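Local coordinates for protein response regulator (Caulobacter vibrioides, PDB 3N0R) that probably regulates the general stress response by joining a sigma-factor-like domain to a two-component receiver domain, so that phosphorylation controls sequestration of an anti-sigma factor, at residues D156-T161 / Q273-H278; R181-D186 / T266-I271; A75-F80 / A124-T129. The protein carries 1 engineered substitution. One frame throughout, in Å; residues are numbered along the deposited sequence. Where two conformers were deposited one is given.

Contact 1 (D156-T161 / Q273-H278); sequences DAELAT and QALFFH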
ATOM      1  N   ASP A 156       9.310  -2.031 -12.328  1.00 16.36           N
ATOM      2  CA  ASP A 156       9.225  -1.710 -13.742  1.00 17.22           C
ATOM      3  C   ASP A 156       9.266  -2.991 -14.592  1.00 16.72           C
ATOM      4  O   ASP A 156       8.658  -3.056 -15.662  1.00 17.66           O
ATOM      5  CB  ASP A 156      10.320  -0.710 -14.152  1.00 19.88           C
ATOM      6  CG  ASP A 156      10.092   0.692 -13.588  1.00 21.06           C
ATOM      7  OD1 ASP A 156       9.008   0.972 -13.033  1.00 24.34           O
ATOM      8  OD2 ASP A 156      11.003   1.533 -13.711  1.00 23.44           O
ATOM      9  N   ALA A 157       9.953  -4.021 -14.091  1.00 16.72           N
ATOM     10  CA  ALA A 157      10.071  -5.311 -14.783  1.00 17.19           C
ATOM     11  C   ALA A 157       8.810  -6.190 -14.707  1.00 15.75           C
ATOM     12  O   ALA A 157       8.734  -7.224 -15.377  1.00 16.47           O
ATOM     13  CB  ALA A 157      11.296  -6.082 -14.282  1.00 18.67           C
ATOM     14  N   GLU A 158       7.824  -5.799 -13.898  1.00 15.04           N
ATOM     15  CA  GLU A 158       6.559  -6.533 -13.865  1.00 14.31           C
ATOM     16  C   GLU A 158       5.952  -6.627 -15.253  1.00 14.14           C
ATOM     17  O   GLU A 158       6.010  -5.678 -16.032  1.00 14.20           O
ATOM     18  CB  GLU A 158       5.577  -5.882 -12.894  1.00 14.51           C
ATOM     19  CG  GLU A 158       5.977  -6.092 -11.444  1.00 15.14           C
ATOM     20  CD  GLU A 158       5.092  -5.373 -10.449  1.00 15.14           C
ATOM     21  OE1 GLU A 158       4.219  -4.572 -10.850  1.00 16.04           O
ATOM     22  OE2 GLU A 158       5.279  -5.617  -9.238  1.00 16.02           O
ATOM     23  N   LEU A 159       5.359  -7.769 -15.565  1.00 14.75           N
ATOM     24  CA  LEU A 159       4.795  -7.960 -16.897  1.00 15.18           C
ATOM     25  C   LEU A 159       3.584  -7.080 -17.150  1.00 15.05           C
ATOM     26  O   LEU A 159       2.745  -6.867 -16.261  1.00 15.79           O
ATOM     27  CB  LEU A 159       4.407  -9.418 -17.126  1.00 16.84           C
ATOM     28  CG  LEU A 159       5.555 -10.412 -17.010  1.00 19.38           C
ATOM     29  CD1 LEU A 159       5.020 -11.791 -17.337  1.00 21.93           C
ATOM     30  CD2 LEU A 159       6.700 -10.026 -17.935  1.00 19.59           C
ATOM     31  N   ALA A 160       3.485  -6.571 -18.375  1.00 15.28           N
ATOM     32  CA  ALA A 160       2.301  -5.827 -18.788  1.00 15.55           C
ATOM     33  C   ALA A 160       1.068  -6.696 -18.588  1.00 15.47           C
ATOM     34  O   ALA A 160       1.064  -7.886 -18.929  1.00 17.11           O
ATOM     35  CB  ALA A 160       2.410  -5.411 -20.249  1.00 17.49           C
ATOM     36  N   THR A 161       0.016  -6.098 -18.063  0.59 15.53           N
ATOM     37  CA  THR A 161      -1.222  -6.830 -17.900  0.59 17.29           C
ATOM     38  C   THR A 161      -2.401  -6.008 -18.390  0.59 15.17           C
ATOM     39  O   THR A 161      -2.257  -4.831 -18.749  0.59 16.11           O
ATOM     40  CB  THR A 161      -1.407  -7.297 -16.446  0.59 21.44           C
ATOM     41  OG1 THR A 161      -2.486  -8.238 -16.359  0.59 21.63           O
ATOM     42  CG2 THR A 161      -1.639  -6.118 -15.518  0.59 21.85           C
ATOM     43  N   GLN A 273       2.661  -3.288  -6.003  1.00 13.72           N
ATOM     44  CA  GLN A 273       2.394  -4.268  -4.946  1.00 13.19           C
ATOM     45  C   GLN A 273       1.281  -5.233  -5.321  1.00 13.66           C
ATOM     46  O   GLN A 273       1.400  -6.437  -5.080  1.00 14.85           O
ATOM     47  CB  GLN A 273       2.072  -3.583  -3.622  1.00 14.21           C
ATOM     48  CG  GLN A 273       3.263  -2.835  -3.044  1.00 14.20           C
ATOM     49  CD  GLN A 273       4.464  -3.731  -2.874  1.00 13.86           C
ATOM     50  OE1 GLN A 273       5.372  -3.734  -3.707  1.00 15.48           O
ATOM     51  NE2 GLN A 273       4.474  -4.520  -1.798  1.00 14.45           N
ATOM     52  N   ALA A 274       0.192  -4.719  -5.889  1.00 13.79           N
ATOM     53  CA  ALA A 274      -0.914  -5.581  -6.286  1.00 14.38           C
ATOM     54  C   ALA A 274      -0.448  -6.675  -7.240  1.00 14.35           C
ATOM     55  O   ALA A 274      -0.825  -7.836  -7.092  1.00 15.43           O
ATOM     56  CB  ALA A 274      -2.019  -4.764  -6.910  1.00 15.14           C
ATOM     57  N   LEU A 275       0.372  -6.302  -8.220  1.00 14.36           N
ATOM     58  CA  LEU A 275       0.857  -7.268  -9.199  1.00 15.28           C
ATOM     59  C   LEU A 275       1.984  -8.149  -8.666  1.00 15.67           C
ATOM     60  O   LEU A 275       2.193  -9.248  -9.172  1.00 18.45           O
ATOM     61  CB  LEU A 275       1.270  -6.584 -10.502  1.00 15.47           C
ATOM     62  CG  LEU A 275       0.127  -5.877 -11.225  1.00 16.20           C
ATOM     63  CD1 LEU A 275       0.659  -5.169 -12.460  1.00 17.43           C
ATOM     64  CD2 LEU A 275      -0.955  -6.877 -11.591  1.00 18.37           C
ATOM     65  N   PHE A 276       2.708  -7.672  -7.655  1.00 14.81           N
ATOM     66  CA  PHE A 276       3.693  -8.503  -6.977  1.00 15.34           C
ATOM     67  C   PHE A 276       2.998  -9.652  -6.250  1.00 14.75           C
ATOM     68  O   PHE A 276       3.425 -10.805  -6.351  1.00 16.65           O
ATOM     69  CB  PHE A 276       4.526  -7.665  -5.999  1.00 15.92           C
ATOM     70  CG  PHE A 276       5.435  -8.478  -5.117  1.00 17.30           C
ATOM     71  CD1 PHE A 276       6.569  -9.089  -5.626  1.00 18.80           C
ATOM     72  CD2 PHE A 276       5.167  -8.599  -3.767  1.00 20.89           C
ATOM     73  CE1 PHE A 276       7.403  -9.828  -4.810  1.00 21.86           C
ATOM     74  CE2 PHE A 276       5.995  -9.332  -2.947  1.00 23.61           C
ATOM     75  CZ  PHE A 276       7.118  -9.947  -3.468  1.00 23.93           C
ATOM     76  N   PHE A 277       1.927  -9.339  -5.526  1.00 14.86           N
ATOM     77  CA  PHE A 277       1.207 -10.339  -4.753  1.00 15.49           C
ATOM     78  C   PHE A 277       0.265 -11.197  -5.600  1.00 16.58           C
ATOM     79  O   PHE A 277      -0.006 -12.339  -5.235  1.00 19.21           O
ATOM     80  CB  PHE A 277       0.457  -9.692  -3.581  1.00 15.71           C
ATOM     81  CG  PHE A 277       1.359  -9.305  -2.454  1.00 15.27           C
ATOM     82  CD1 PHE A 277       1.928 -10.284  -1.655  1.00 16.15           C
ATOM     83  CD2 PHE A 277       1.668  -7.974  -2.202  1.00 15.10           C
ATOM     84  CE1 PHE A 277       2.784  -9.952  -0.629  1.00 16.33           C
ATOM     85  CE2 PHE A 277       2.534  -7.633  -1.163  1.00 15.49           C
ATOM     86  CZ  PHE A 277       3.094  -8.624  -0.382  1.00 16.18           C
ATOM     87  N   HIS A 278      -0.206 -10.660  -6.727  1.00 16.30           N
ATOM     88  CA  HIS A 278      -1.205 -11.349  -7.550  1.00 17.25           C
ATOM     89  C   HIS A 278      -0.905 -11.239  -9.036  1.00 18.62           C
ATOM     90  O   HIS A 278      -1.710 -10.706  -9.793  1.00 19.59           O
ATOM     91  CB  HIS A 278      -2.600 -10.802  -7.248  1.00 18.10           C
ATOM     92  CG  HIS A 278      -2.939 -10.830  -5.794  1.00 19.52           C
ATOM     93  ND1 HIS A 278      -3.371 -11.974  -5.157  1.00 22.09           N
ATOM     94  CD2 HIS A 278      -2.874  -9.868  -4.844  1.00 19.36           C
ATOM     95  CE1 HIS A 278      -3.567 -11.710  -3.876  1.00 22.50           C
ATOM     96  NE2 HIS A 278      -3.272 -10.440  -3.661  1.00 21.75           N
TER

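Contact 2 (R181-D186 / T266-I271); sequences RELGHD and TVKAAI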
ATOM      1  N   ARG A 181      -1.288   3.447 -18.423  1.00 15.93           N
ATOM      2  CA  ARG A 181      -0.608   3.320 -19.711  1.00 17.45           C
ATOM      3  C   ARG A 181       0.883   3.669 -19.586  1.00 16.76           C
ATOM      4  O   ARG A 181       1.738   3.028 -20.197  1.00 17.28           O
ATOM      5  CB  ARG A 181      -1.279   4.237 -20.739  1.00 20.28           C
ATOM      6  CG  ARG A 181      -0.596   4.331 -22.087  1.00 26.04           C
ATOM      7  CD  ARG A 181      -1.380   5.247 -23.021  1.00 31.63           C
ATOM      8  NE  ARG A 181      -2.598   4.603 -23.505  1.00 36.63           N
ATOM      9  CZ  ARG A 181      -2.755   4.149 -24.746  1.00 39.40           C
ATOM     10  NH1 ARG A 181      -1.776   4.282 -25.626  1.00 40.98           N
ATOM     11  NH2 ARG A 181      -3.891   3.572 -25.107  1.00 40.42           N
ATOM     12  N   GLU A 182       1.188   4.704 -18.810  1.00 16.51           N
ATOM     13  CA  GLU A 182       2.568   5.143 -18.611  1.00 18.12           C
ATOM     14  C   GLU A 182       3.429   4.054 -17.965  1.00 17.14           C
ATOM     15  O   GLU A 182       4.641   4.034 -18.149  1.00 17.99           O
ATOM     16  CB  GLU A 182       2.622   6.436 -17.776  1.00 22.33           C
ATOM     17  CG  GLU A 182       4.048   6.845 -17.361  1.00 28.99           C
ATOM     18  CD  GLU A 182       4.113   8.083 -16.460  1.00 33.90           C
ATOM     19  OE1 GLU A 182       3.073   8.504 -15.913  1.00 35.04           O
ATOM     20  OE2 GLU A 182       5.222   8.637 -16.295  1.00 36.51           O
ATOM     21  N   LEU A 183       2.794   3.152 -17.217  1.00 16.32           N
ATOM     22  CA  LEU A 183       3.485   2.032 -16.576  1.00 16.49           C
ATOM     23  C   LEU A 183       3.642   0.829 -17.513  1.00 15.89           C
ATOM     24  O   LEU A 183       4.214  -0.186 -17.128  1.00 18.10           O
ATOM     25  CB  LEU A 183       2.750   1.610 -15.303  1.00 18.35           C
ATOM     26  CG  LEU A 183       2.663   2.668 -14.198  1.00 19.50           C
ATOM     27  CD1 LEU A 183       1.693   2.225 -13.108  1.00 22.19           C
ATOM     28  CD2 LEU A 183       4.038   2.980 -13.615  1.00 21.22           C
ATOM     29  N   GLY A 184       3.132   0.939 -18.736  1.00 15.85           N
ATOM     30  CA  GLY A 184       3.271  -0.124 -19.711  1.00 16.64           C
ATOM     31  C   GLY A 184       2.119  -1.114 -19.757  1.00 16.09           C
ATOM     32  O   GLY A 184       2.179  -2.078 -20.523  1.00 19.26           O
ATOM     33  N   HIS A 185       1.071  -0.881 -18.970  1.00 15.33           N
ATOM     34  CA  HIS A 185      -0.059  -1.803 -18.944  1.00 15.63           C
ATOM     35  C   HIS A 185      -1.096  -1.447 -19.999  1.00 16.01           C
ATOM     36  O   HIS A 185      -1.076  -0.357 -20.567  1.00 17.98           O
ATOM     37  CB  HIS A 185      -0.681  -1.851 -17.548  1.00 15.64           C
ATOM     38  CG  HIS A 185       0.257  -2.373 -16.509  1.00 15.39           C
ATOM     39  ND1 HIS A 185       0.767  -3.651 -16.556  1.00 15.45           N
ATOM     40  CD2 HIS A 185       0.800  -1.786 -15.415  1.00 15.60           C
ATOM     41  CE1 HIS A 185       1.586  -3.829 -15.533  1.00 15.14           C
ATOM     42  NE2 HIS A 185       1.617  -2.716 -14.821  1.00 15.56           N
ATOM     43  N   ASP A 186      -2.013  -2.376 -20.246  1.00 16.24           N
ATOM     44  CA  ASP A 186      -3.010  -2.237 -21.303  1.00 17.79           C
ATOM     45  C   ASP A 186      -4.382  -2.038 -20.684  1.00 17.74           C
ATOM     46  O   ASP A 186      -4.944  -2.965 -20.111  1.00 18.48           O
ATOM     47  CB  ASP A 186      -2.996  -3.520 -22.146  1.00 22.53           C
ATOM     48  CG  ASP A 186      -4.015  -3.518 -23.265  1.00 28.37           C
ATOM     49  OD1 ASP A 186      -4.438  -2.431 -23.711  1.00 30.59           O
ATOM     50  OD2 ASP A 186      -4.376  -4.627 -23.719  1.00 31.88           O
ATOM     51  N   THR A 266       2.519   7.204  -6.136  1.00 18.06           N
ATOM     52  CA  THR A 266       1.690   6.362  -5.277  1.00 17.77           C
ATOM     53  C   THR A 266       0.928   5.325  -6.094  1.00 17.72           C
ATOM     54  O   THR A 266       0.680   4.225  -5.616  1.00 17.34           O
ATOM     55  CB  THR A 266       0.686   7.171  -4.431  1.00 19.13           C
ATOM     56  OG1 THR A 266      -0.350   7.712  -5.263  1.00 21.76           O
ATOM     57  CG2 THR A 266       1.397   8.276  -3.662  1.00 20.75           C
ATOM     58  N   VAL A 267       0.569   5.679  -7.325  1.00 18.10           N
ATOM     59  CA  VAL A 267      -0.102   4.744  -8.218  1.00 17.53           C
ATOM     60  C   VAL A 267       0.865   3.652  -8.674  1.00 17.23           C
ATOM     61  O   VAL A 267       0.515   2.466  -8.690  1.00 17.49           O
ATOM     62  CB  VAL A 267      -0.709   5.484  -9.410  1.00 19.17           C
ATOM     63  CG1 VAL A 267      -1.296   4.497 -10.409  1.00 20.22           C
ATOM     64  CG2 VAL A 267      -1.775   6.448  -8.915  1.00 20.25           C
ATOM     65  N   LYS A 268       2.081   4.043  -9.045  1.00 16.84           N
ATOM     66  CA  LYS A 268       3.112   3.064  -9.383  0.75 17.28           C
ATOM     67  C   LYS A 268       3.312   2.087  -8.232  1.00 16.23           C
ATOM     68  O   LYS A 268       3.410   0.879  -8.441  1.00 16.44           O
ATOM     69  CB  LYS A 268       4.450   3.732  -9.723  0.75 18.92           C
ATOM     70  CG  LYS A 268       5.596   2.726  -9.857  0.75 20.90           C
ATOM     71  CD  LYS A 268       6.923   3.374 -10.251  0.75 23.77           C
ATOM     72  CE  LYS A 268       6.966   3.711 -11.734  0.75 24.67           C
ATOM     73  NZ  LYS A 268       8.346   3.624 -12.288  0.75 24.66           N
ATOM     74  N   ALA A 269       3.380   2.616  -7.014  1.00 15.11           N
ATOM     75  CA  ALA A 269       3.613   1.767  -5.850  1.00 14.93           C
ATOM     76  C   ALA A 269       2.449   0.809  -5.600  1.00 14.04           C
ATOM     77  O   ALA A 269       2.675  -0.374  -5.344  1.00 14.50           O
ATOM     78  CB  ALA A 269       3.891   2.615  -4.607  1.00 16.27           C
ATOM     79  N   ALA A 270       1.217   1.310  -5.641  1.00 13.96           N
ATOM     80  CA  ALA A 270       0.062   0.463  -5.371  1.00 13.90           C
ATOM     81  C   ALA A 270      -0.086  -0.627  -6.430  1.00 13.65           C
ATOM     82  O   ALA A 270      -0.311  -1.794  -6.106  1.00 14.14           O
ATOM     83  CB  ALA A 270      -1.201   1.299  -5.261  1.00 15.46           C
ATOM     84  N   ILE A 271       0.034  -0.250  -7.697  1.00 14.17           N
ATOM     85  CA  ILE A 271      -0.018  -1.231  -8.773  1.00 14.46           C
ATOM     86  C   ILE A 271       1.141  -2.220  -8.655  1.00 14.56           C
ATOM     87  O   ILE A 271       0.954  -3.427  -8.816  1.00 15.06           O
ATOM     88  CB  ILE A 271      -0.031  -0.547 -10.152  1.00 14.66           C
ATOM     89  CG1 ILE A 271      -1.349   0.210 -10.334  1.00 16.21           C
ATOM     90  CG2 ILE A 271       0.197  -1.565 -11.272  1.00 15.99           C
ATOM     91  CD1 ILE A 271      -1.429   1.027 -11.609  1.00 17.23           C
TER

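Contact 3 (A75-F80 / A124-T129); sequences ALYRVF and ALEGFT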
ATOM      1  N   ALA A  75       9.201   8.874  13.518  1.00 15.46           N
ATOM      2  CA  ALA A  75       9.476   8.085  14.716  1.00 15.64           C
ATOM      3  C   ALA A  75       8.562   6.869  14.836  1.00 14.26           C
ATOM      4  O   ALA A  75       8.995   5.802  15.265  1.00 15.13           O
ATOM      5  CB  ALA A  75       9.377   8.947  15.962  1.00 16.65           C
ATOM      6  N   LEU A  76       7.292   7.034  14.477  1.00 14.94           N
ATOM      7  CA  LEU A  76       6.337   5.929  14.526  1.00 14.85           C
ATOM      8  C   LEU A  76       6.746   4.832  13.544  1.00 14.67           C
ATOM      9  O   LEU A  76       6.726   3.650  13.882  1.00 14.82           O
ATOM     10  CB  LEU A  76       4.937   6.436  14.186  1.00 15.57           C
ATOM     11  CG  LEU A  76       3.854   5.371  13.972  1.00 15.62           C
ATOM     12  CD1 LEU A  76       3.690   4.481  15.193  1.00 17.76           C
ATOM     13  CD2 LEU A  76       2.528   6.026  13.588  1.00 17.13           C
ATOM     14  N   TYR A  77       7.095   5.216  12.320  1.00 14.52           N
ATOM     15  CA  TYR A  77       7.529   4.218  11.348  1.00 14.93           C
ATOM     16  C   TYR A  77       8.820   3.531  11.795  1.00 15.17           C
ATOM     17  O   TYR A  77       8.998   2.334  11.581  1.00 15.18           O
ATOM     18  CB  TYR A  77       7.667   4.813   9.941  1.00 16.47           C
ATOM     19  CG  TYR A  77       6.364   4.996   9.171  1.00 15.97           C
ATOM     20  CD1 TYR A  77       5.467   5.996   9.523  1.00 16.62           C
ATOM     21  CD2 TYR A  77       6.059   4.211   8.056  1.00 17.77           C
ATOM     22  CE1 TYR A  77       4.294   6.196   8.813  1.00 16.87           C
ATOM     23  CE2 TYR A  77       4.879   4.413   7.337  1.00 18.40           C
ATOM     24  CZ  TYR A  77       4.006   5.416   7.719  1.00 18.39           C
ATOM     25  OH  TYR A  77       2.837   5.637   7.011  1.00 21.18           O
ATOM     26  N   ARG A  78       9.733   4.283  12.411  1.00 14.91           N
ATOM     27  CA  ARG A  78      10.952   3.679  12.930  1.00 15.70           C
ATOM     28  C   ARG A  78      10.636   2.600  13.973  1.00 15.33           C
ATOM     29  O   ARG A  78      11.217   1.517  13.952  1.00 15.90           O
ATOM     30  CB  ARG A  78      11.861   4.763  13.506  1.00 17.79           C
ATOM     31  CG  ARG A  78      13.155   4.253  14.083  1.00 21.84           C
ATOM     32  CD  ARG A  78      14.034   5.417  14.535  1.00 28.75           C
ATOM     33  NE  ARG A  78      15.306   4.957  15.082  1.00 34.14           N
ATOM     34  CZ  ARG A  78      16.211   5.746  15.650  1.00 38.43           C
ATOM     35  NH1 ARG A  78      15.989   7.051  15.752  1.00 39.55           N
ATOM     36  NH2 ARG A  78      17.341   5.232  16.114  1.00 39.73           N
ATOM     37  N   VAL A  79       9.713   2.893  14.885  1.00 14.90           N
ATOM     38  CA  VAL A  79       9.287   1.911  15.879  1.00 15.11           C
ATOM     39  C   VAL A  79       8.680   0.678  15.201  1.00 14.11           C
ATOM     40  O   VAL A  79       8.994  -0.458  15.558  1.00 14.34           O
ATOM     41  CB  VAL A  79       8.309   2.548  16.889  1.00 15.70           C
ATOM     42  CG1 VAL A  79       7.534   1.481  17.645  1.00 16.43           C
ATOM     43  CG2 VAL A  79       9.086   3.459  17.844  1.00 17.74           C
ATOM     44  N   PHE A  80       7.811   0.904  14.218  1.00 14.16           N
ATOM     45  CA  PHE A  80       7.210  -0.198  13.474  1.00 13.93           C
ATOM     46  C   PHE A  80       8.295  -1.095  12.865  1.00 13.15           C
ATOM     47  O   PHE A  80       8.222  -2.318  12.939  1.00 13.96           O
ATOM     48  CB  PHE A  80       6.310   0.370  12.377  1.00 14.04           C
ATOM     49  CG  PHE A  80       5.584  -0.678  11.578  1.00 13.61           C
ATOM     50  CD1 PHE A  80       6.194  -1.277  10.482  1.00 14.81           C
ATOM     51  CD2 PHE A  80       4.298  -1.077  11.924  1.00 14.55           C
ATOM     52  CE1 PHE A  80       5.533  -2.238   9.741  1.00 15.04           C
ATOM     53  CE2 PHE A  80       3.622  -2.033  11.177  1.00 14.79           C
ATOM     54  CZ  PHE A  80       4.239  -2.627  10.100  1.00 15.00           C
ATOM     55  N   ALA A 124       7.807   6.200  -2.352  1.00 15.08           N
ATOM     56  CA  ALA A 124       6.786   6.315  -3.398  1.00 15.53           C
ATOM     57  C   ALA A 124       5.341   6.246  -2.885  1.00 15.33           C
ATOM     58  O   ALA A 124       4.480   6.989  -3.349  1.00 16.94           O
ATOM     59  CB  ALA A 124       7.019   5.265  -4.481  1.00 16.69           C
ATOM     60  N   LEU A 125       5.055   5.332  -1.963  1.00 15.25           N
ATOM     61  CA  LEU A 125       3.695   5.196  -1.443  1.00 15.65           C
ATOM     62  C   LEU A 125       3.410   6.180  -0.314  1.00 15.56           C
ATOM     63  O   LEU A 125       2.363   6.824  -0.298  1.00 17.56           O
ATOM     64  CB  LEU A 125       3.420   3.760  -0.982  1.00 15.97           C
ATOM     65  CG  LEU A 125       1.972   3.475  -0.570  1.00 17.11           C
ATOM     66  CD1 LEU A 125       1.029   3.557  -1.767  1.00 21.01           C
ATOM     67  CD2 LEU A 125       1.889   2.114   0.083  1.00 17.44           C
ATOM     68  N   GLU A 126       4.347   6.301   0.622  1.00 14.64           N
ATOM     69  CA  GLU A 126       4.100   7.067   1.834  1.00 15.86           C
ATOM     70  C   GLU A 126       4.600   8.508   1.769  1.00 16.10           C
ATOM     71  O   GLU A 126       4.259   9.320   2.623  1.00 17.37           O
ATOM     72  CB  GLU A 126       4.688   6.339   3.041  1.00 18.09           C
ATOM     73  CG  GLU A 126       4.027   4.977   3.264  1.00 22.81           C
ATOM     74  CD  GLU A 126       2.528   5.093   3.472  1.00 25.23           C
ATOM     75  OE1 GLU A 126       2.130   5.899   4.333  1.00 28.67           O
ATOM     76  OE2 GLU A 126       1.740   4.388   2.783  1.00 26.47           O
ATOM     77  N   GLY A 127       5.400   8.831   0.757  1.00 15.45           N
ATOM     78  CA  GLY A 127       5.857  10.193   0.555  1.00 15.99           C
ATOM     79  C   GLY A 127       6.961  10.683   1.473  1.00 15.77           C
ATOM     80  O   GLY A 127       7.186  11.887   1.566  1.00 18.74           O
ATOM     81  N   PHE A 128       7.671   9.781   2.141  1.00 14.72           N
ATOM     82  CA  PHE A 128       8.847  10.204   2.895  1.00 14.78           C
ATOM     83  C   PHE A 128       9.960  10.602   1.924  1.00 15.04           C
ATOM     84  O   PHE A 128      10.086  10.033   0.831  1.00 15.27           O
ATOM     85  CB  PHE A 128       9.348   9.076   3.802  1.00 14.81           C
ATOM     86  CG  PHE A 128       8.467   8.800   4.979  1.00 14.88           C
ATOM     87  CD1 PHE A 128       8.358   9.725   6.001  1.00 15.93           C
ATOM     88  CD2 PHE A 128       7.765   7.605   5.078  1.00 15.32           C
ATOM     89  CE1 PHE A 128       7.558   9.470   7.099  1.00 17.06           C
ATOM     90  CE2 PHE A 128       6.964   7.352   6.176  1.00 15.97           C
ATOM     91  CZ  PHE A 128       6.864   8.284   7.190  1.00 16.84           C
ATOM     92  N   THR A 129      10.788  11.560   2.325  1.00 15.82           N
ATOM     93  CA  THR A 129      12.007  11.847   1.574  1.00 16.62           C
ATOM     94  C   THR A 129      12.991  10.691   1.774  1.00 16.19           C
ATOM     95  O   THR A 129      12.861   9.915   2.730  1.00 16.16           O
ATOM     96  CB  THR A 129      12.675  13.130   2.078  1.00 18.08           C
ATOM     97  OG1 THR A 129      13.151  12.908   3.410  1.00 17.99           O
ATOM     98  CG2 THR A 129      11.693  14.285   2.071  1.00 19.28           C
TER

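Contact 1 (D156-T161 / Q273-H278)
Glu158 and Thr161 both lay their side chains against Leu275, in the last turn of helix 264-277, and this leucine is the tightly packed part of the contact. The glutamate chain runs extended beyond CG and crosses Leu275 obliquely, bringing OE1 to 3.6 Å from Leu275 CB, with Leu275 CD1 slightly farther off. From the linker's other end Thr161 CG2 and Leu275 CD1 reach toward each other tip to tip, 3.9 Å apart, and Leu275 CD2 is nearly as close. In the conformer given, a chi1 of -168° sets CG2 between the backbone N and the carbonyl carbon of Thr161, which points this apolar branch at the leucine. Leucine suits the spot because its forked end can offer both methyls to one partner, and it also touches the side chain of His185.

This meeting joins two parts of the chain. Residues 156-161 form the linker that leaves helix 141-156 of the sigma-like region and leads into strand 162-166, the first strand of the receiver's parallel sheet, lying between 186-191 and 208-212. Helix 264-277 is the last helix of the receiver fold. Thr161 is already tied to the sheet through backbone bonding with Asp186.

Toward Phe276 the packing is looser. Glu158 OE2 stands 3.7 Å from Phe276 N, too long to count as a hydrogen bond, and 3.9 Å from Phe276 CB. Glutamate fits here because its extended stem carries the carboxylate to the helix, in a place that is only partly exposed. The Phe276 ring itself turns away from the linker to make a cation-pi contact with Arg117.

Contact 2 (R181-D186 / T266-I271)
Lys268 passes at a slant over a methyl of Leu183, and its aliphatic stem can be followed past that methyl atom by atom. Lys268 CB lies 4.0 Å from Leu183 CD2, and CG keeps much the same spacing. CD stands a little farther off; the chain then bends at chi3 (-78°), which swings CE back to 3.6 Å from Leu183 CD2. NZ goes beyond the leucine and ends in a salt bridge with Asp156, in the sigma-like region.

The other leucine methyl, CD1, meets Ile271 CD1 at 3.7 Å. Ile271 directs its second branch to the histidine: CG2 approaches His185 NE2 obliquely, at 4.0 Å. The imidazole's other nitrogen, ND1, bonds to Thr161 N, which helps fix the ring's rotation. Between Leu183 and His185, Gly184 ends helix 170-182 in a Schellman motif; its positive phi suits glycine, and the turn leads into strand 186-191. The turn that closes helix 170-182 thus packs on helix 264-277.

No hydrogen bond crosses between 181-186 and 266-271: their cohesion is apolar, whereas the lysine's charge and the imidazole's ND1 are directed to Asp156 and Thr161, linking this packing to the interdomain linker.

Contact 3 (A75-F80 / A124-T129)
A T-shaped aromatic pair and one buried hydrogen bond join helix 72-84 to the turn that follows helix 115-125, deep within the helical, sigma-factor-like half of the protein. Tyr77 supplies both interactions. The edge of Phe128 stands over the face of the tyrosine ring, with centroids 4.8 Å apart and planes at 80°. Phe128 CE2 sits 3.6 Å above the plane, over the ring's centre, while CZ reaches Tyr77 CD1, also at 3.6 Å. With CG placed beside the backbone N (chi1 -72°), the Phe128 ring is carried toward the helix, edge first.

Past the rings, Tyr77 OH donates a hydrogen bond of 2.8 Å to Glu126 OE1. The hydroxyl arrives from above the carboxylate plane, 48° out of it. Glu126 bends at chi2, folding its carboxylate back across the end of the phenol. A tyrosine is therefore well matched to its place: a flat apolar face for Phe128, and a polar end for the glutamate.

Tyr77 belongs to the sigma2-type part of PhyR, Glu126 and Phe128 to its sigma-like part, so the contact packs together two portions of what is probably a sigma-factor mimic. At the turn, Gly127 takes up a positive phi, easily reached by glycine, and separates the two residues that meet Tyr77. Thr129 then serves as N-cap of helix 130-137.

Burying a carboxylate would be costly without compensation, and Glu126 has it: OE1 also makes a salt bridge with Arg73, and OE2 one with Arg36. These two positive charges probably favour the ionised form. Arg73 additionally makes a cation-pi contact with Phe128, while the Tyr77 ring meets that of Tyr37 from helix 31-42.

Overall arrangement
Contacts 1 and 2 are neighbours on helix 264-277, their centres 9 Å apart, and along the chain contact 2 is nested inside the loop closed by contact 1. They touch directly: the salt bridge of Asp156 OD1 with Lys268 NZ, 2.8 Å, spans the two, and Thr161 O probably accepts a hydrogen bond from Asp186 N. Contact 3 closes earlier in the chain, its centre about 22 Å from that of contact 2, yet segments 124-129 and 266-271 pack where Thr266 CG2 comes 3.4 Å from Ala124 O. The last receiver helix thus bears on both the linker and the sigma-like region. The predicted phosphorylation site, Asp212, belongs to none of the three contacts and is unmodified here.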